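Local coordinates for protein disulfide isomerase (Pseudomonas aeruginosa, PDB 4N30), which probably acts as a DsbA-type thiol-disulfide oxidoreductase of the thioredoxin fold, helping to introduce disulfide bonds into other proteins, at residues 41-53 and 110-122. Numbering follows the deposited sequence.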
ATOM      1  N   GLY A  41       3.767   6.255  16.017  1.00 45.35           N
ATOM      2  CA  GLY A  41       5.054   6.768  15.530  1.00 37.30           C
ATOM      3  C   GLY A  41       4.779   7.928  14.606  1.00 31.51           C
ATOM      4  O   GLY A  41       3.753   8.554  14.683  1.00 26.92           O
ATOM      5  N   LEU A  42       5.705   8.201  13.722  1.00 27.57           N
ATOM      6  CA  LEU A  42       5.523   9.317  12.752  1.00 28.63           C
ATOM      7  C   LEU A  42       4.441   9.048  11.711  1.00 35.41           C
ATOM      8  O   LEU A  42       4.361   7.915  11.245  1.00 32.42           O
ATOM      9  CB  LEU A  42       6.808   9.566  12.037  1.00 23.67           C
ATOM     10  CG  LEU A  42       7.829  10.168  12.983  1.00 23.12           C
ATOM     11  CD1 LEU A  42       9.101  10.171  12.157  1.00 22.65           C
ATOM     12  CD2 LEU A  42       7.430  11.550  13.508  1.00 20.31           C
ATOM     13  N   PRO A  43       3.673  10.086  11.325  1.00 33.75           N
ATOM     14  CA  PRO A  43       2.654   9.853  10.305  1.00 39.09           C
ATOM     15  C   PRO A  43       3.179   9.598   8.895  1.00 36.64           C
ATOM     16  O   PRO A  43       4.331   9.959   8.496  1.00 38.37           O
ATOM     17  CB  PRO A  43       1.829  11.140  10.322  1.00 38.99           C
ATOM     18  CG  PRO A  43       2.842  12.192  10.674  1.00 37.57           C
ATOM     19  CD  PRO A  43       3.758  11.530  11.685  1.00 36.83           C
ATOM     20  N   ALA A  44       2.282   8.922   8.181  1.00 35.13           N
ATOM     21  CA  ALA A  44       2.457   8.571   6.780  1.00 29.02           C
ATOM     22  C   ALA A  44       2.433   9.863   5.936  1.00 22.89           C
ATOM     23  O   ALA A  44       1.678  10.817   6.179  1.00 28.12           O
ATOM     24  CB  ALA A  44       1.353   7.610   6.322  1.00 32.22           C
ATOM     25  N   ASN A  45       3.268   9.824   4.930  1.00 21.65           N
ATOM     26  CA  ASN A  45       3.283  10.902   3.972  1.00 21.31           C
ATOM     27  C   ASN A  45       3.261  10.286   2.573  1.00 19.11           C
ATOM     28  O   ASN A  45       2.216  10.222   1.935  1.00 16.70           O
ATOM     29  CB  ASN A  45       4.433  11.855   4.237  1.00 21.87           C
ATOM     30  CG  ASN A  45       4.493  12.972   3.248  1.00 21.89           C
ATOM     31  OD1 ASN A  45       3.834  12.970   2.228  1.00 21.35           O
ATOM     32  ND2 ASN A  45       5.260  14.012   3.578  1.00 19.83           N
ATOM     33  N   HIS A  46       4.410   9.789   2.094  1.00 15.38           N
ATOM     34  CA  HIS A  46       4.456   9.319   0.731  1.00 14.33           C
ATOM     35  C   HIS A  46       3.555   8.074   0.523  1.00 13.15           C
ATOM     36  O   HIS A  46       3.089   7.926  -0.575  1.00 13.42           O
ATOM     37  CB  HIS A  46       5.876   8.982   0.252  1.00 14.05           C
ATOM     38  CG  HIS A  46       6.603   7.973   1.060  1.00 15.13           C
ATOM     39  ND1 HIS A  46       6.708   6.637   0.736  1.00 16.51           N
ATOM     40  CD2 HIS A  46       7.346   8.129   2.257  1.00 15.78           C
ATOM     41  CE1 HIS A  46       7.502   6.005   1.667  1.00 12.51           C
ATOM     42  NE2 HIS A  46       7.888   6.926   2.598  1.00 21.83           N
ATOM     43  N   SER A  47       3.335   7.291   1.584  1.00 14.20           N
ATOM     44  CA  SER A  47       2.480   6.106   1.451  1.00 13.19           C
ATOM     45  C   SER A  47       1.005   6.371   1.704  1.00 12.22           C
ATOM     46  O   SER A  47       0.212   5.385   1.699  1.00 12.20           O
ATOM     47  CB  SER A  47       3.041   5.006   2.389  1.00 16.14           C
ATOM     48  OG  SER A  47       2.975   5.446   3.737  1.00 20.48           O
ATOM     49  N   LEU A  48       0.612   7.610   1.921  1.00 12.73           N
ATOM     50  CA  LEU A  48      -0.759   8.064   2.288  0.50 11.59           C
ATOM     51  C   LEU A  48      -1.469   8.553   1.053  1.00 11.52           C
ATOM     52  O   LEU A  48      -0.892   9.346   0.291  1.00 12.88           O
ATOM     53  CB  LEU A  48      -0.694   9.321   3.193  0.50 13.03           C
ATOM     54  CG  LEU A  48      -2.047  10.029   3.467  0.50 12.70           C
ATOM     55  CD1 LEU A  48      -3.022   9.150   4.234  0.50 13.92           C
ATOM     56  CD2 LEU A  48      -1.791  11.316   4.219  0.50 12.98           C
ATOM     57  N   TYR A  49      -2.724   8.114   0.820  1.00 11.50           N
ATOM     58  CA  TYR A  49      -3.577   8.640  -0.231  1.00 10.75           C
ATOM     59  C   TYR A  49      -4.813   9.137   0.449  1.00 13.25           C
ATOM     60  O   TYR A  49      -5.464   8.431   1.231  1.00 12.46           O
ATOM     61  CB  TYR A  49      -3.904   7.515  -1.220  1.00 12.34           C
ATOM     62  CG  TYR A  49      -4.719   7.987  -2.372  1.00 13.27           C
ATOM     63  CD1 TYR A  49      -4.132   8.690  -3.448  1.00 14.29           C
ATOM     64  CD2 TYR A  49      -6.105   7.810  -2.370  1.00 12.56           C
ATOM     65  CE1 TYR A  49      -4.966   9.185  -4.472  1.00 15.55           C
ATOM     66  CE2 TYR A  49      -6.961   8.316  -3.381  1.00 13.02           C
ATOM     67  CZ  TYR A  49      -6.309   8.987  -4.413  1.00 15.30           C
ATOM     68  OH  TYR A  49      -7.057   9.504  -5.441  1.00 19.31           O
ATOM     69  N   GLY A  50      -5.215  10.395   0.144  1.00 13.95           N
ATOM     70  CA  GLY A  50      -6.401  11.008   0.780  1.00 15.94           C
ATOM     71  C   GLY A  50      -6.020  12.017   1.823  1.00 16.76           C
ATOM     72  O   GLY A  50      -4.861  12.428   1.949  1.00 18.96           O
ATOM     73  N   ASP A  51      -6.984  12.383   2.618  1.00 17.51           N
ATOM     74  CA  ASP A  51      -6.788  13.493   3.554  1.00 17.14           C
ATOM     75  C   ASP A  51      -5.992  13.032   4.751  1.00 17.87           C
ATOM     76  O   ASP A  51      -6.374  12.040   5.401  1.00 16.83           O
ATOM     77  CB  ASP A  51      -8.172  14.028   3.972  1.00 21.26           C
ATOM     78  CG  ASP A  51      -8.116  15.254   4.974  1.00 26.62           C
ATOM     79  OD1 ASP A  51      -7.067  15.625   5.492  1.00 26.25           O
ATOM     80  OD2 ASP A  51      -9.203  15.801   5.286  1.00 37.85           O
ATOM     81  N   ALA A  52      -4.912  13.679   5.108  1.00 18.12           N
ATOM     82  CA  ALA A  52      -4.128  13.286   6.237  1.00 17.92           C
ATOM     83  C   ALA A  52      -4.899  13.304   7.586  1.00 19.94           C
ATOM     84  O   ALA A  52      -4.520  12.576   8.508  1.00 25.32           O
ATOM     85  CB  ALA A  52      -2.837  14.149   6.377  1.00 21.63           C
ATOM     86  N   LYS A  53      -5.929  14.118   7.648  1.00 20.28           N
ATOM     87  CA  LYS A  53      -6.649  14.216   8.917  0.50 22.60           C
ATOM     88  C   LYS A  53      -7.894  13.356   8.925  1.00 22.19           C
ATOM     89  O   LYS A  53      -8.738  13.472   9.822  1.00 20.95           O
ATOM     90  CB  LYS A  53      -6.994  15.670   9.250  0.50 25.10           C
ATOM     91  CG  LYS A  53      -5.808  16.618   9.286  0.50 26.91           C
ATOM     92  CD  LYS A  53      -4.662  16.093  10.125  0.50 26.43           C
ATOM     93  CE  LYS A  53      -3.375  16.855   9.811  0.50 30.84           C
ATOM     94  NZ  LYS A  53      -3.542  18.253  10.297  0.50 35.87           N
ATOM     95  N   GLU A 110       9.156   2.733  -2.631  1.00 10.33           N
ATOM     96  CA  GLU A 110       9.697   3.549  -1.511  1.00 11.40           C
ATOM     97  C   GLU A 110      10.696   4.560  -2.082  1.00 12.89           C
ATOM     98  O   GLU A 110      10.700   5.747  -1.644  1.00 12.75           O
ATOM     99  CB  GLU A 110      10.371   2.672  -0.471  1.00 11.27           C
ATOM    100  CG  GLU A 110       9.430   1.730   0.305  1.00 12.85           C
ATOM    101  CD  GLU A 110       8.435   2.549   1.149  1.00 12.54           C
ATOM    102  OE1 GLU A 110       8.810   3.627   1.661  1.00 15.56           O
ATOM    103  OE2 GLU A 110       7.223   2.302   1.105  1.00 14.74           O
ATOM    104  N   CYS A 111      11.555   4.104  -3.001  1.00 10.93           N
ATOM    105  CA  CYS A 111      12.569   5.023  -3.558  1.00 11.32           C
ATOM    106  C   CYS A 111      11.909   6.084  -4.353  1.00 11.83           C
ATOM    107  O   CYS A 111      12.460   7.238  -4.419  1.00 12.37           O
ATOM    108  CB  CYS A 111      13.563   4.125  -4.318  1.00 11.82           C
ATOM    109  SG  CYS A 111      14.592   3.165  -3.239  1.00 12.74           S
ATOM    110  N   ALA A 112      10.770   5.851  -5.009  1.00 11.71           N
ATOM    111  CA  ALA A 112      10.003   6.874  -5.672  1.00 11.30           C
ATOM    112  C   ALA A 112       9.467   7.867  -4.704  1.00 11.88           C
ATOM    113  O   ALA A 112       9.500   9.155  -5.027  1.00 12.72           O
ATOM    114  CB  ALA A 112       8.877   6.243  -6.500  1.00 12.91           C
ATOM    115  N   GLY A 113       8.991   7.429  -3.578  1.00 11.51           N
ATOM    116  CA  GLY A 113       8.556   8.323  -2.516  1.00 14.17           C
ATOM    117  C   GLY A 113       9.657   9.280  -2.073  1.00 14.37           C
ATOM    118  O   GLY A 113       9.393  10.439  -1.746  1.00 14.71           O
ATOM    119  N   ILE A 114      10.876   8.775  -1.936  1.00 12.76           N
ATOM    120  CA  ILE A 114      12.044   9.651  -1.621  1.00 12.48           C
ATOM    121  C   ILE A 114      12.155  10.702  -2.673  1.00 14.11           C
ATOM    122  O   ILE A 114      12.445  11.903  -2.276  1.00 13.22           O
ATOM    123  CB  ILE A 114      13.305   8.805  -1.430  1.00 13.38           C
ATOM    124  CG1 ILE A 114      13.256   8.032  -0.152  1.00 14.61           C
ATOM    125  CG2 ILE A 114      14.599   9.715  -1.574  1.00 14.46           C
ATOM    126  CD1 ILE A 114      14.486   7.177   0.059  1.00 17.41           C
ATOM    127  N   GLN A 115      12.084  10.375  -3.936  1.00 13.01           N
ATOM    128  CA  GLN A 115      12.272  11.386  -4.992  1.00 14.09           C
ATOM    129  C   GLN A 115      11.126  12.319  -5.129  1.00 16.17           C
ATOM    130  O   GLN A 115      11.310  13.541  -5.486  1.00 19.95           O
ATOM    131  CB  GLN A 115      12.343  10.718  -6.402  1.00 16.33           C
ATOM    132  CG  GLN A 115      13.678  10.033  -6.518  1.00 16.52           C
ATOM    133  CD  GLN A 115      14.002   9.588  -7.951  1.00 14.23           C
ATOM    134  OE1 GLN A 115      14.736   8.541  -8.099  1.00 15.87           O
ATOM    135  NE2 GLN A 115      13.597  10.290  -8.958  1.00 13.47           N
ATOM    136  N   GLY A 116       9.896  11.917  -4.885  1.00 15.01           N
ATOM    137  CA  GLY A 116       8.797  12.682  -5.275  1.00 14.99           C
ATOM    138  C   GLY A 116       7.573  12.620  -4.383  1.00 13.77           C
ATOM    139  O   GLY A 116       6.472  13.044  -4.840  1.00 17.32           O
ATOM    140  N   GLY A 117       7.734  12.112  -3.196  1.00 12.93           N
ATOM    141  CA  GLY A 117       6.634  12.142  -2.260  1.00 13.55           C
ATOM    142  C   GLY A 117       5.492  11.203  -2.585  1.00 13.62           C
ATOM    143  O   GLY A 117       5.599  10.237  -3.355  1.00 13.22           O
ATOM    144  N   ALA A 118       4.321  11.520  -2.100  1.00 14.21           N
ATOM    145  CA  ALA A 118       3.114  10.697  -2.382  1.00 13.25           C
ATOM    146  C   ALA A 118       2.766  10.651  -3.780  1.00 13.26           C
ATOM    147  O   ALA A 118       2.300   9.589  -4.301  1.00 13.93           O
ATOM    148  CB  ALA A 118       1.922  11.241  -1.551  1.00 16.59           C
ATOM    149  N   LYS A 119       2.853  11.713  -4.520  1.00 13.84           N
ATOM    150  CA  LYS A 119       2.450  11.707  -5.871  1.00 14.62           C
ATOM    151  C   LYS A 119       3.319  10.695  -6.662  1.00 15.48           C
ATOM    152  O   LYS A 119       2.812   9.851  -7.411  1.00 14.53           O
ATOM    153  CB  LYS A 119       2.586  13.131  -6.508  1.00 19.82           C
ATOM    154  CG  LYS A 119       2.312  13.197  -8.027  1.00 29.21           C
ATOM    155  CD  LYS A 119       0.824  13.091  -8.328  1.00 37.41           C
ATOM    156  CE  LYS A 119       0.505  12.873  -9.811  1.00 40.63           C
ATOM    157  NZ  LYS A 119       0.425  14.178 -10.531  1.00 45.62           N
ATOM    158  N   ALA A 120       4.631  10.709  -6.412  1.00 14.21           N
ATOM    159  CA  ALA A 120       5.521   9.755  -7.077  1.00 13.18           C
ATOM    160  C   ALA A 120       5.284   8.309  -6.606  1.00 11.60           C
ATOM    161  O   ALA A 120       5.374   7.399  -7.437  1.00 12.12           O
ATOM    162  CB  ALA A 120       7.016  10.139  -6.898  1.00 14.01           C
ATOM    163  N   PHE A 121       5.054   8.156  -5.325  1.00 10.94           N
ATOM    164  CA  PHE A 121       4.829   6.850  -4.774  1.00 12.60           C
ATOM    165  C   PHE A 121       3.603   6.187  -5.421  1.00 10.82           C
ATOM    166  O   PHE A 121       3.709   5.059  -5.957  1.00 11.47           O
ATOM    167  CB  PHE A 121       4.633   6.951  -3.249  1.00 11.78           C
ATOM    168  CG  PHE A 121       4.248   5.663  -2.586  1.00 12.37           C
ATOM    169  CD1 PHE A 121       5.260   4.885  -2.070  1.00 13.29           C
ATOM    170  CD2 PHE A 121       2.940   5.234  -2.425  1.00 13.46           C
ATOM    171  CE1 PHE A 121       4.995   3.696  -1.390  1.00 13.69           C
ATOM    172  CE2 PHE A 121       2.673   4.045  -1.730  1.00 13.37           C
ATOM    173  CZ  PHE A 121       3.711   3.269  -1.257  1.00 13.51           C
ATOM    174  N   TRP A 122       2.490   6.880  -5.473  1.00 10.67           N
ATOM    175  CA  TRP A 122       1.291   6.281  -6.040  1.00 10.95           C
ATOM    176  C   TRP A 122       1.332   6.185  -7.545  1.00 10.99           C
ATOM    177  O   TRP A 122       0.820   5.209  -8.073  1.00 12.05           O
ATOM    178  CB  TRP A 122       0.041   7.047  -5.537  1.00 12.40           C
ATOM    179  CG  TRP A 122      -0.192   6.814  -4.096  1.00 11.91           C
ATOM    180  CD1 TRP A 122       0.141   7.662  -3.040  1.00 12.86           C
ATOM    181  CD2 TRP A 122      -0.796   5.670  -3.488  1.00 11.82           C
ATOM    182  NE1 TRP A 122      -0.176   7.096  -1.826  1.00 13.98           N
ATOM    183  CE2 TRP A 122      -0.792   5.884  -2.051  1.00 13.29           C
ATOM    184  CE3 TRP A 122      -1.363   4.442  -3.987  1.00 12.47           C
ATOM    185  CZ2 TRP A 122      -1.270   4.930  -1.179  1.00 13.74           C
ATOM    186  CZ3 TRP A 122      -1.885   3.515  -3.084  1.00 13.92           C
ATOM    187  CH2 TRP A 122      -1.817   3.767  -1.679  1.00 12.54           C
TER
HETATM  188  O   HOH W   1       4.338  13.930  -0.222  1.00 25.45           O
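Where the thioredoxin fold of this DsbA-family protein begins its edge strand, the type I beta turn N45-L48 and strand residues 48-49 lie against residues 110-122 of the long helix 99-131, which is kinked here. The backbones come nearest at H46 and A118, whose CA atoms are 3.7 Å apart. The helix kinks just after G117, where the A118 and K119 amides miss their helical hydrogen bonds; one water accepts from A118 N and donates to N45 OD1, tying turn to helix. H46 CB sits 3.6 Å from G117 C, and the carbonyl of H46 receives a CA-H...O contact from A118 CA, 3.3 Å from H46 O. The imidazole of H46, swung between its own backbone N and carbonyl carbon (chi1 57°), passes close to G113 CA and turns its edge to the face of F121 in an offset edge-to-face pair, planes at 66°. S47 CA lies over one face of the F121 ring in a CH-pi contact, 4.0 Å from the ring centroid. Further along, the indole of W122 lies between F121 CD2 on one face and Y49 CB on the other, Y49 CB being 3.6 Å from W122 CE2. The Y49 ring presents its edge to the indole's five-membered ring. A weak, bent bond runs from W122 NE1 to L48 O (3.2 Å, 134° at the hydrogen). Beyond the contact, Y49 OH is hydrogen-bonded to D81 and E110 OE2 to H92. S47 and Y49 make backbone hydrogen bonds to W90 and L88 of strand 86-92, and the W122 side chain packs on those same two residues, while C111, disulfide-linked to C157, joins the helix to helix 151-160.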